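Local coordinates for HhaI Restriction Endonuclease (PDB 6UKF), which cleaves double-stranded DNA as a restriction endonuclease, recognising the short palindromic sequence GCGC, at residues N41-E46 / S125-I130; K179-T184 / E194-K199; D204-L209 / V219-N224. All coordinates share one frame; numbering follows the deposited sequence.

Contact 1: N41-E46 / S125-I130; sequences NPFYIE and SVKFFI. With EDO (1,2-ethanediol), chain I; EDO (1,2-ethanediol), chain O; nucleotides of chain B.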
loop_
_atom_site.group_PDB
_atom_site.type_symbol
_atom_site.label_atom_id
_atom_site.label_comp_id
_atom_site.label_asym_id
_atom_site.label_seq_id
_atom_site.Cartn_x
_atom_site.Cartn_y
_atom_site.Cartn_z
ATOM N N ASN A 41 7.278 21.756 -13.128
ATOM C CA ASN A 41 7.631 20.390 -13.499
ATOM C C ASN A 41 7.022 19.477 -12.441
ATOM O O ASN A 41 7.734 18.947 -11.578
ATOM C CB ASN A 41 9.149 20.230 -13.547
ATOM C CG ASN A 41 9.579 18.814 -13.874
ATOM O OD1 ASN A 41 8.935 18.117 -14.658
ATOM N ND2 ASN A 41 10.676 18.381 -13.269
ATOM N N PRO A 42 5.705 19.290 -12.465
ATOM C CA PRO A 42 5.051 18.568 -11.372
ATOM C C PRO A 42 5.353 17.083 -11.422
ATOM O O PRO A 42 5.537 16.493 -12.489
ATOM C CB PRO A 42 3.562 18.827 -11.624
ATOM C CG PRO A 42 3.477 19.015 -13.096
ATOM C CD PRO A 42 4.738 19.742 -13.480
ATOM N N PHE A 43 5.395 16.477 -10.243
ATOM C CA PHE A 43 5.565 15.037 -10.141
ATOM C C PHE A 43 5.200 14.622 -8.728
ATOM O O PHE A 43 5.165 15.443 -7.807
ATOM C CB PHE A 43 6.998 14.595 -10.464
ATOM C CG PHE A 43 8.050 15.278 -9.637
ATOM C CD1 PHE A 43 8.683 16.413 -10.112
ATOM C CD2 PHE A 43 8.406 14.793 -8.389
ATOM C CE1 PHE A 43 9.647 17.055 -9.361
ATOM C CE2 PHE A 43 9.371 15.432 -7.632
ATOM C CZ PHE A 43 9.995 16.564 -8.121
ATOM N N TYR A 44 4.924 13.334 -8.573
ATOM C CA TYR A 44 4.642 12.774 -7.265
ATOM C C TYR A 44 5.919 12.230 -6.637
ATOM O O TYR A 44 6.858 11.816 -7.328
ATOM C CB TYR A 44 3.582 11.676 -7.353
ATOM C CG TYR A 44 2.202 12.201 -7.681
ATOM C CD1 TYR A 44 1.336 12.620 -6.678
ATOM C CD2 TYR A 44 1.766 12.285 -8.996
ATOM C CE1 TYR A 44 0.075 13.102 -6.978
ATOM C CE2 TYR A 44 0.509 12.764 -9.304
ATOM C CZ TYR A 44 -0.332 13.172 -8.293
ATOM O OH TYR A 44 -1.586 13.650 -8.595
ATOM N N ILE A 45 5.945 12.261 -5.308
ATOM C CA ILE A 45 7.041 11.750 -4.498
ATOM C C ILE A 45 6.452 10.690 -3.581
ATOM O O ILE A 45 5.448 10.938 -2.904
ATOM C CB ILE A 45 7.692 12.873 -3.668
ATOM C CG1 ILE A 45 8.240 13.971 -4.585
ATOM C CG2 ILE A 45 8.804 12.317 -2.775
ATOM C CD1 ILE A 45 8.499 15.280 -3.874
ATOM N N GLU A 46 7.059 9.513 -3.568
ATOM C CA GLU A 46 6.611 8.413 -2.727
ATOM C C GLU A 46 7.448 8.392 -1.456
ATOM O O GLU A 46 8.675 8.268 -1.518
ATOM C CB GLU A 46 6.735 7.077 -3.456
ATOM C CG GLU A 46 5.405 6.511 -3.924
ATOM C CD GLU A 46 4.428 6.313 -2.779
ATOM O OE1 GLU A 46 4.842 5.776 -1.732
ATOM O OE2 GLU A 46 3.252 6.714 -2.916
ATOM N N SER A 125 3.528 8.657 -12.474
ATOM C CA SER A 125 4.169 9.970 -12.408
ATOM C C SER A 125 4.894 10.189 -11.084
ATOM O O SER A 125 5.060 11.327 -10.636
ATOM C CB SER A 125 3.188 11.113 -12.684
ATOM O OG SER A 125 2.503 10.924 -13.908
ATOM N N VAL A 126 5.335 9.104 -10.455
ATOM C CA VAL A 126 6.201 9.175 -9.286
ATOM C C VAL A 126 7.635 9.202 -9.795
ATOM O O VAL A 126 8.132 8.209 -10.332
ATOM C CB VAL A 126 5.967 7.995 -8.337
ATOM C CG1 VAL A 126 7.031 7.975 -7.239
ATOM C CG2 VAL A 126 4.579 8.074 -7.735
ATOM N N LYS A 127 8.295 10.348 -9.632
ATOM C CA LYS A 127 9.649 10.539 -10.130
ATOM C C LYS A 127 10.708 10.394 -9.048
ATOM O O LYS A 127 11.872 10.138 -9.375
ATOM C CB LYS A 127 9.795 11.932 -10.759
ATOM C CG LYS A 127 9.130 12.117 -12.120
ATOM C CD LYS A 127 9.481 13.485 -12.689
ATOM C CE LYS A 127 8.565 13.900 -13.831
ATOM N NZ LYS A 127 8.900 13.221 -15.115
ATOM N N PHE A 128 10.335 10.561 -7.781
ATOM C CA PHE A 128 11.279 10.497 -6.679
ATOM C C PHE A 128 10.644 9.770 -5.508
ATOM O O PHE A 128 9.419 9.744 -5.358
ATOM C CB PHE A 128 11.707 11.897 -6.218
ATOM C CG PHE A 128 12.610 12.596 -7.187
ATOM C CD1 PHE A 128 12.088 13.284 -8.268
ATOM C CD2 PHE A 128 13.985 12.549 -7.027
ATOM C CE1 PHE A 128 12.921 13.917 -9.171
ATOM C CE2 PHE A 128 14.821 13.180 -7.929
ATOM C CZ PHE A 128 14.288 13.863 -9.001
ATOM N N PHE A 129 11.502 9.170 -4.694
ATOM C CA PHE A 129 11.139 8.610 -3.404
ATOM C C PHE A 129 11.848 9.403 -2.316
ATOM O O PHE A 129 12.934 9.951 -2.531
ATOM C CB PHE A 129 11.573 7.142 -3.304
ATOM C CG PHE A 129 10.600 6.164 -3.915
ATOM C CD1 PHE A 129 10.307 6.198 -5.268
ATOM C CD2 PHE A 129 9.993 5.195 -3.131
ATOM C CE1 PHE A 129 9.416 5.294 -5.822
ATOM C CE2 PHE A 129 9.106 4.289 -3.681
ATOM C CZ PHE A 129 8.818 4.340 -5.028
ATOM N N ILE A 130 11.224 9.461 -1.144
ATOM C CA ILE A 130 11.850 10.011 0.051
ATOM C C ILE A 130 11.738 8.978 1.163
ATOM O O ILE A 130 10.686 8.353 1.344
ATOM C CB ILE A 130 11.249 11.369 0.466
ATOM C CG1 ILE A 130 11.989 11.930 1.686
ATOM C CG2 ILE A 130 9.752 11.255 0.731
ATOM C CD1 ILE A 130 11.691 13.387 1.962
HETATM C C1 EDO I . 2.192 14.927 -12.828
HETATM O O1 EDO I . 3.411 14.464 -13.420
HETATM C C2 EDO I . 1.057 14.861 -13.845
HETATM O O2 EDO I . 0.776 13.495 -14.178
HETATM C C1 EDO O . 1.939 5.061 -5.085
HETATM O O1 EDO O . 0.955 5.536 -4.161
HETATM C C2 EDO O . 1.425 5.167 -6.513
HETATM O O2 EDO O . 0.212 4.420 -6.636
ATOM P P DC B 9 1.719 3.684 -0.432
ATOM O OP1 DC B 9 2.293 5.044 -0.414
ATOM O OP2 DC B 9 2.308 2.631 -1.286
ATOM O "O5'" DC B 9 1.693 3.117 1.054
ATOM C "C5'" DC B 9 1.406 3.991 2.118
ATOM C "C4'" DC B 9 1.189 3.235 3.397
ATOM O "O4'" DC B 9 0.030 2.361 3.285
ATOM C "C3'" DC B 9 2.308 2.287 3.801
ATOM O "O3'" DC B 9 3.423 2.965 4.324
ATOM C "C2'" DC B 9 1.575 1.420 4.831
ATOM C "C1'" DC B 9 0.191 1.264 4.170
ATOM N N1 DC B 9 0.071 -0.013 3.422
ATOM C C2 DC B 9 -0.382 -1.141 4.096
ATOM O O2 DC B 9 -0.704 -1.035 5.286
ATOM N N3 DC B 9 -0.470 -2.316 3.430
ATOM C C4 DC B 9 -0.111 -2.386 2.148
ATOM N N4 DC B 9 -0.217 -3.572 1.535
ATOM C C5 DC B 9 0.373 -1.243 1.441
ATOM C C6 DC B 9 0.455 -0.088 2.114
#
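Phe43 leans against two residues of the neighbouring strand, Lys127 and Phe128, and meets each in its own way. With CG in the crowded position between the backbone N and the carbonyl carbon (chi1 55°), Phe43 crosses the aliphatic chain of Lys127 at about a right angle, and Lys127 CD comes within 3.5 Å of Phe43 CB. Farther out, the Phe43 ring meets that of Phe128 obliquely, planes 43° apart: CE2 of Phe43 is 3.5 Å from CD1 of Phe128, while Phe128 CE1 hangs over the rim of one face of Phe43. Beyond this pair, Ile45 CG2 touches Ile130 CG2 at 3.8 Å. Phe252 and Ala255 of helix 242-255 close over the phenylalanines, and Leu14 of helix 3-18 over the isoleucines.

Tyr44, Val126, Glu46 and Phe129 occupy the other face of the sheet. Tyr44 CB rests 3.8 Å from Val126 CG2. Glu46 CB stands over the middle of the Phe129 ring, 3.6 Å from its centroid and 10° off the normal, a CH-pi contact; Tyr121 and Phe144 add edge-to-face partners to that ring. The carboxylate then leads away from Phe129, and in the conformer described its OE1 lies 3.0 Å from OP1 of DC9 of chain B, though a second conformer leaves this placement less certain.

Four backbone hydrogen bonds join the parallel strands, from Tyr44 N to Ser125 O through Ile130 N to Glu46 O. On the 126-130 strand Lys127 is an extra residue, a beta bulge, its N bonding Tyr44 O while the buried Phe128 N finds no partner. Strand 43-47 runs parallel to 126-132 in a mixed sheet; Glu46 near its end, with Lys48 just beyond, beside bound DNA, is consistent with the E-x-K part of the PD-(D/E)XK nuclease motif.

Contact 2: K179-T184 / E194-K199; sequences KGISYT and ENIHDK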
loop_
_atom_site.group_PDB
_atom_site.type_symbol
_atom_site.label_atom_id
_atom_site.label_comp_id
_atom_site.label_asym_id
_atom_site.label_seq_id
_atom_site.Cartn_x
_atom_site.Cartn_y
_atom_site.Cartn_z
ATOM N N LYS A 179 -24.443 -9.898 21.228
ATOM C CA LYS A 179 -23.194 -9.964 21.975
ATOM C C LYS A 179 -23.311 -9.395 23.383
ATOM O O LYS A 179 -22.351 -9.496 24.154
ATOM C CB LYS A 179 -22.093 -9.218 21.217
ATOM N N GLY A 180 -24.451 -8.808 23.734
ATOM C CA GLY A 180 -24.631 -8.273 25.069
ATOM C C GLY A 180 -23.878 -6.993 25.343
ATOM O O GLY A 180 -23.545 -6.717 26.500
ATOM N N ILE A 181 -23.607 -6.194 24.314
ATOM C CA ILE A 181 -22.900 -4.929 24.477
ATOM C C ILE A 181 -23.920 -3.821 24.697
ATOM O O ILE A 181 -24.877 -3.681 23.926
ATOM C CB ILE A 181 -22.019 -4.628 23.252
ATOM C CG1 ILE A 181 -20.892 -5.658 23.137
ATOM C CG2 ILE A 181 -21.441 -3.215 23.349
ATOM C CD1 ILE A 181 -20.159 -5.626 21.814
ATOM N N SER A 182 -23.720 -3.037 25.754
ATOM C CA SER A 182 -24.567 -1.882 26.016
ATOM C C SER A 182 -24.146 -0.741 25.103
ATOM O O SER A 182 -22.953 -0.448 24.972
ATOM C CB SER A 182 -24.418 -1.453 27.474
ATOM O OG SER A 182 -24.510 -2.570 28.339
ATOM N N TYR A 183 -25.118 -0.096 24.465
ATOM C CA TYR A 183 -24.763 0.908 23.477
ATOM C C TYR A 183 -25.929 1.843 23.205
ATOM O O TYR A 183 -27.078 1.576 23.564
ATOM C CB TYR A 183 -24.352 0.245 22.159
ATOM C CG TYR A 183 -25.534 -0.345 21.418
ATOM C CD1 TYR A 183 -26.223 0.392 20.463
ATOM C CD2 TYR A 183 -25.973 -1.635 21.688
ATOM C CE1 TYR A 183 -27.309 -0.142 19.794
ATOM C CE2 TYR A 183 -27.057 -2.177 21.021
ATOM C CZ TYR A 183 -27.721 -1.426 20.076
ATOM O OH TYR A 183 -28.800 -1.961 19.411
ATOM N N THR A 184 -25.594 2.945 22.539
ATOM C CA THR A 184 -26.538 3.864 21.930
ATOM C C THR A 184 -25.956 4.258 20.582
ATOM O O THR A 184 -24.744 4.460 20.466
ATOM C CB THR A 184 -26.689 5.128 22.784
ATOM O OG1 THR A 184 -27.157 4.777 24.093
ATOM C CG2 THR A 184 -27.662 6.114 22.138
ATOM N N GLU A 194 -18.657 0.627 27.392
ATOM C CA GLU A 194 -17.786 -0.535 27.391
ATOM C C GLU A 194 -16.534 -0.237 26.570
ATOM O O GLU A 194 -16.504 0.674 25.739
ATOM C CB GLU A 194 -18.520 -1.757 26.831
ATOM C CG GLU A 194 -19.760 -2.130 27.629
ATOM C CD GLU A 194 -20.268 -3.529 27.329
ATOM O OE1 GLU A 194 -21.438 -3.703 27.253
ATOM O OE2 GLU A 194 -19.386 -4.511 27.166
ATOM N N ASN A 195 -15.482 -1.013 26.829
ATOM C CA ASN A 195 -14.199 -0.846 26.148
ATOM C C ASN A 195 -14.211 -1.772 24.942
ATOM O O ASN A 195 -13.874 -2.953 25.034
ATOM C CB ASN A 195 -13.051 -1.175 27.091
ATOM C CG ASN A 195 -12.996 -0.251 28.291
ATOM O OD1 ASN A 195 -12.902 -0.703 29.432
ATOM N ND2 ASN A 195 -13.051 1.052 28.038
ATOM N N ILE A 196 -14.607 -1.230 23.793
ATOM C CA ILE A 196 -14.828 -2.031 22.598
ATOM C C ILE A 196 -13.963 -1.569 21.426
ATOM O O ILE A 196 -14.289 -1.837 20.274
ATOM C CB ILE A 196 -16.324 -2.095 22.230
ATOM C CG1 ILE A 196 -16.910 -0.687 22.087
ATOM C CG2 ILE A 196 -17.083 -2.888 23.281
ATOM C CD1 ILE A 196 -18.374 -0.676 21.676
ATOM N N HIS A 197 -12.854 -0.884 21.700
ATOM C CA HIS A 197 -11.921 -0.563 20.630
ATOM C C HIS A 197 -11.338 -1.846 20.054
ATOM O O HIS A 197 -10.898 -2.730 20.798
ATOM C CB HIS A 197 -10.782 0.320 21.127
ATOM C CG HIS A 197 -9.748 0.583 20.077
ATOM N ND1 HIS A 197 -10.064 1.163 18.869
ATOM C CD2 HIS A 197 -8.422 0.313 20.030
ATOM C CE1 HIS A 197 -8.974 1.260 18.130
ATOM N NE2 HIS A 197 -7.963 0.751 18.812
ATOM N N ASP A 198 -11.321 -1.939 18.727
ATOM C CA ASP A 198 -10.844 -3.103 17.989
ATOM C C ASP A 198 -11.729 -4.326 18.184
ATOM O O ASP A 198 -11.315 -5.442 17.847
ATOM C CB ASP A 198 -9.387 -3.463 18.317
ATOM C CG ASP A 198 -8.386 -2.517 17.673
ATOM O OD1 ASP A 198 -7.247 -2.420 18.177
ATOM O OD2 ASP A 198 -8.740 -1.863 16.671
ATOM N N LYS A 199 -12.936 -4.157 18.717
ATOM C CA LYS A 199 -13.818 -5.292 18.931
ATOM C C LYS A 199 -14.376 -5.782 17.602
ATOM O O LYS A 199 -14.806 -4.990 16.759
ATOM C CB LYS A 199 -14.969 -4.890 19.850
ATOM C CG LYS A 199 -15.910 -6.027 20.219
ATOM C CD LYS A 199 -15.346 -6.892 21.339
ATOM C CE LYS A 199 -16.389 -7.876 21.835
ATOM N NZ LYS A 199 -15.783 -9.057 22.504
HETATM O O HOH W 1 -20.369 -6.904 26.920
#
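Glu194 reaches Ser182 because its CG stands anti to its own carbonyl carbon (chi1 -60°) and the chain runs extended beyond it, delivering the carboxylate to the backbone that follows helix 169-179. Ser182 in turn keeps OG beside its own backbone N (chi1 -47°), bringing both donors to a single oxygen. The main bond is short and nearly straight: Ser182 N donates to Glu194 OE1 at 2.8 Å, on the anti side, tilted 33° out of the carboxylate plane. Ser182 OG adds only a weak bond to the same OE1, at 3.4 Å. Ile181 lies close to that oxygen too, with its CA 3.4 Å from Glu194 OE1.

The other carboxylate oxygen works through a water, which donates to Glu194 OE2 at 2.6 Å and, more loosely, to Gly180 O at 3.2 Å. Gly180 has positive phi and closes the helix with a Schellman motif. Apolar contact is sparse: Ile181 CG2 approaches Ile196 CD1 at 4.3 Å, Ile181 resting on Leu176 of helix 169-179 and Ile196 on Leu190. Ser192 OG, bonded to Ser182 O and Glu194 N, gives the two loops a second tie.

A carboxylate near the C-terminal end of a helix would probably be disfavoured by the helix dipole; here a backbone N-H directed at one oxygen and a water placed between the other and a carbonyl would help to offset this.

Contact 3: D204-L209 / V219-N224; sequences DDKDFL and VKILSN. With EDO (1,2-ethanediol), chain H; nucleotides of chain C.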
loop_
_atom_site.group_PDB
_atom_site.type_symbol
_atom_site.label_atom_id
_atom_site.label_comp_id
_atom_site.label_asym_id
_atom_site.label_seq_id
_atom_site.Cartn_x
_atom_site.Cartn_y
_atom_site.Cartn_z
ATOM N N ASP A 204 -25.497 -11.851 10.488
ATOM C CA ASP A 204 -26.142 -11.825 9.176
ATOM C C ASP A 204 -25.114 -11.778 8.045
ATOM O O ASP A 204 -25.230 -11.006 7.090
ATOM C CB ASP A 204 -27.141 -10.670 9.080
ATOM C CG ASP A 204 -28.317 -11.000 8.196
ATOM O OD1 ASP A 204 -28.848 -12.123 8.316
ATOM O OD2 ASP A 204 -28.718 -10.137 7.389
ATOM N N ASP A 205 -24.099 -12.634 8.157
ATOM C CA ASP A 205 -23.034 -12.743 7.158
ATOM C C ASP A 205 -22.271 -11.432 6.984
ATOM O O ASP A 205 -21.809 -11.103 5.888
ATOM C CB ASP A 205 -23.548 -13.276 5.816
ATOM C CG ASP A 205 -22.434 -13.466 4.806
ATOM O OD1 ASP A 205 -22.494 -12.837 3.728
ATOM O OD2 ASP A 205 -21.483 -14.217 5.106
ATOM N N LYS A 206 -22.123 -10.674 8.064
ATOM C CA LYS A 206 -21.254 -9.508 8.070
ATOM C C LYS A 206 -20.380 -9.558 9.310
ATOM O O LYS A 206 -20.878 -9.770 10.420
ATOM C CB LYS A 206 -22.052 -8.202 8.032
ATOM C CG LYS A 206 -22.625 -7.882 6.657
ATOM C CD LYS A 206 -23.138 -6.451 6.563
ATOM C CE LYS A 206 -23.531 -6.100 5.133
ATOM N NZ LYS A 206 -24.771 -6.795 4.696
ATOM N N ASP A 207 -19.078 -9.386 9.112
ATOM C CA ASP A 207 -18.125 -9.256 10.204
ATOM C C ASP A 207 -17.881 -7.768 10.418
ATOM O O ASP A 207 -17.472 -7.062 9.489
ATOM C CB ASP A 207 -16.817 -9.969 9.868
ATOM C CG ASP A 207 -17.010 -11.450 9.598
ATOM O OD1 ASP A 207 -17.817 -12.049 10.230
ATOM O OD2 ASP A 207 -16.268 -12.012 8.648
ATOM N N PHE A 208 -18.149 -7.295 11.629
ATOM C CA PHE A 208 -18.023 -5.885 11.961
ATOM C C PHE A 208 -16.765 -5.670 12.789
ATOM O O PHE A 208 -16.325 -6.556 13.526
ATOM C CB PHE A 208 -19.243 -5.387 12.744
ATOM C CG PHE A 208 -20.542 -5.524 11.999
ATOM C CD1 PHE A 208 -20.910 -4.596 11.040
ATOM C CD2 PHE A 208 -21.395 -6.582 12.262
ATOM C CE1 PHE A 208 -22.102 -4.723 10.355
ATOM C CE2 PHE A 208 -22.589 -6.715 11.578
ATOM C CZ PHE A 208 -22.942 -5.784 10.625
ATOM N N LEU A 209 -16.185 -4.484 12.650
ATOM C CA LEU A 209 -15.031 -4.068 13.435
ATOM C C LEU A 209 -15.336 -2.699 14.017
ATOM O O LEU A 209 -15.822 -1.815 13.304
ATOM C CB LEU A 209 -13.771 -3.998 12.567
ATOM C CG LEU A 209 -12.499 -3.483 13.245
ATOM C CD1 LEU A 209 -12.049 -4.418 14.354
ATOM C CD2 LEU A 209 -11.397 -3.299 12.213
ATOM N N VAL A 219 -17.731 2.191 13.003
ATOM C CA VAL A 219 -18.005 0.785 12.743
ATOM C C VAL A 219 -17.680 0.495 11.289
ATOM O O VAL A 219 -18.073 1.253 10.395
ATOM C CB VAL A 219 -19.467 0.430 13.066
ATOM C CG1 VAL A 219 -19.702 -1.058 12.872
ATOM C CG2 VAL A 219 -19.805 0.848 14.487
ATOM N N LYS A 220 -16.967 -0.601 11.058
ATOM C CA LYS A 220 -16.589 -1.015 9.720
ATOM C C LYS A 220 -17.131 -2.409 9.449
ATOM O O LYS A 220 -17.316 -3.214 10.366
ATOM C CB LYS A 220 -15.065 -1.021 9.544
ATOM C CG LYS A 220 -14.407 0.324 9.808
ATOM C CD LYS A 220 -13.940 0.441 11.249
ATOM C CE LYS A 220 -13.537 1.866 11.585
ATOM N NZ LYS A 220 -12.342 2.322 10.825
ATOM N N ILE A 221 -17.397 -2.680 8.176
ATOM C CA ILE A 221 -17.782 -4.004 7.708
ATOM C C ILE A 221 -16.568 -4.583 6.995
ATOM O O ILE A 221 -16.058 -3.981 6.041
ATOM C CB ILE A 221 -18.989 -3.945 6.762
ATOM C CG1 ILE A 221 -20.180 -3.268 7.443
ATOM C CG2 ILE A 221 -19.360 -5.355 6.297
ATOM C CD1 ILE A 221 -21.274 -2.867 6.475
ATOM N N LEU A 222 -16.097 -5.736 7.454
ATOM C CA LEU A 222 -14.913 -6.343 6.869
ATOM C C LEU A 222 -15.279 -7.105 5.597
ATOM O O LEU A 222 -16.433 -7.481 5.372
ATOM C CB LEU A 222 -14.236 -7.264 7.882
ATOM C CG LEU A 222 -13.890 -6.591 9.215
ATOM C CD1 LEU A 222 -13.171 -7.553 10.155
ATOM C CD2 LEU A 222 -13.056 -5.333 9.004
ATOM N N SER A 223 -14.271 -7.332 4.764
ATOM C CA SER A 223 -14.461 -7.941 3.460
ATOM C C SER A 223 -14.647 -9.449 3.580
ATOM O O SER A 223 -14.309 -10.066 4.594
ATOM C CB SER A 223 -13.236 -7.677 2.584
ATOM O OG SER A 223 -13.392 -8.234 1.292
ATOM N N ASN A 224 -15.177 -10.041 2.510
ATOM C CA ASN A 224 -15.215 -11.485 2.338
ATOM C C ASN A 224 -14.382 -11.919 1.135
ATOM O O ASN A 224 -14.499 -13.069 0.697
ATOM C CB ASN A 224 -16.660 -11.979 2.194
ATOM C CG ASN A 224 -17.480 -11.775 3.459
ATOM O OD1 ASN A 224 -16.990 -11.975 4.572
ATOM N ND2 ASN A 224 -18.737 -11.373 3.292
HETATM C C1 EDO H . -19.061 4.558 9.726
HETATM O O1 EDO H . -17.803 3.876 9.715
HETATM C C2 EDO H . -19.253 5.235 11.080
HETATM O O2 EDO H . -19.436 4.239 12.090
ATOM P P DG C 7 -10.263 -0.378 9.431
ATOM O OP1 DG C 7 -10.291 0.383 10.700
ATOM O OP2 DG C 7 -11.512 -0.965 8.907
ATOM O "O5'" DG C 7 -9.632 0.569 8.301
ATOM C "C5'" DG C 7 -8.511 1.393 8.616
ATOM C "C4'" DG C 7 -8.331 2.512 7.606
ATOM O "O4'" DG C 7 -7.739 1.983 6.382
ATOM C "C3'" DG C 7 -9.603 3.222 7.152
ATOM O "O3'" DG C 7 -9.294 4.593 6.854
ATOM C "C2'" DG C 7 -10.029 2.410 5.931
ATOM C "C1'" DG C 7 -8.689 2.017 5.321
ATOM N N9 DG C 7 -8.671 0.706 4.686
ATOM C C8 DG C 7 -9.218 -0.456 5.172
ATOM N N7 DG C 7 -9.019 -1.485 4.399
ATOM C C5 DG C 7 -8.276 -0.978 3.342
ATOM C C6 DG C 7 -7.762 -1.625 2.195
ATOM O O6 DG C 7 -7.862 -2.816 1.877
ATOM N N1 DG C 7 -7.067 -0.743 1.372
ATOM C C2 DG C 7 -6.892 0.595 1.627
ATOM N N2 DG C 7 -6.195 1.288 0.717
ATOM N N3 DG C 7 -7.367 1.213 2.697
ATOM C C4 DG C 7 -8.046 0.368 3.508
ATOM P P DC C 6 -9.222 -7.315 8.578
ATOM O OP1 DC C 6 -9.035 -8.125 9.801
ATOM O OP2 DC C 6 -10.297 -7.677 7.629
ATOM O "O5'" DC C 6 -9.449 -5.786 8.984
ATOM C "C5'" DC C 6 -8.648 -5.199 10.003
ATOM C "C4'" DC C 6 -8.277 -3.770 9.668
ATOM O "O4'" DC C 6 -7.305 -3.756 8.577
ATOM C "C3'" DC C 6 -9.418 -2.870 9.188
ATOM O "O3'" DC C 6 -9.173 -1.538 9.627
ATOM C "C2'" DC C 6 -9.346 -3.023 7.674
ATOM C "C1'" DC C 6 -7.837 -3.031 7.473
ATOM N N1 DC C 6 -7.347 -3.664 6.221
ATOM C C2 DC C 6 -6.231 -3.115 5.595
ATOM O O2 DC C 6 -5.699 -2.117 6.095
ATOM N N3 DC C 6 -5.767 -3.682 4.456
ATOM C C4 DC C 6 -6.367 -4.761 3.954
ATOM N N4 DC C 6 -5.868 -5.286 2.830
ATOM C C5 DC C 6 -7.504 -5.347 4.585
ATOM C C6 DC C 6 -7.955 -4.772 5.709
HETATM O O HOH W 2 -14.479 -10.736 7.215
HETATM O O HOH W 3 -18.102 -9.233 6.521
#
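Leu209 and Lys220 form a hydrogen-bonded antiparallel pair, each giving its N-H to the other's carbonyl: Leu209 N to Lys220 O and Lys220 N to Leu209 O, both 2.8 Å. A third backbone bond joins Leu222 N to Asp207 O, and a water, accepting from Asp207 N and donating to Leu222 O, takes the place of the second bond of this pair. Between these lies the non-hydrogen-bonded pair Phe208 and Ile221, where Phe208 makes a CA-H...O contact with Lys220 O.

Apolar contacts divide between the two faces. On one, Phe208 and Ile221 lie side by side and point the same way, with Phe208 CE1 3.8 Å from Ile221 CG1; Ile221 CG2 also meets the aliphatic chain of Lys206, at CD. On the other, Leu222 CD2 rests 3.9 Å from Leu209 CB.

That second face meets DNA. Leu209 packs on the sugar of DC6 of chain C, its CD2 3.6 Å from C3', and Leu222 on the phosphate side, its CD2 equally close to O5', both as van der Waals contacts. Lys220, bent at chi2 (93°), supplies the charged grip: in the conformer described NZ donates to OP1 of DG7 of chain C at 2.8 Å, though a second conformer makes this less certain. Together they bring the hairpin against one DNA strand.

Strand 199-202 flanks the hairpin beside 207-212, where Ser202 OG holds Asp207 OD1, and strand 162-163 lies along 217-221. Over the Phe208 face, Phe172 of helix 169-179 meets the Phe208 ring edge-to-face.

Overall arrangement
From the N terminus the chain closes contact 1 first: within a mixed sheet, the parallel pairing of 43-47 with 126-132 spans 78 intervening residues. The chain then passes through 148-156, where Ser151 and Thr153 belong to a calcium site. Contact 2 closes a short excursion holding strands 184-186 and 189-191, joining the end of helix 169-179 to the loop before 199-202. Contact 3 follows as a hairpin in the antiparallel sheet of 199-202, 207-212 and 217-221. None nests or crosses; all run in series. Contacts 2 and 3 touch where Leu209 CD1 packs on the backbone of Asp198 and Lys199, whereas contact 1 lies across the chain's centre, its centre about 36 Å from that of contact 3.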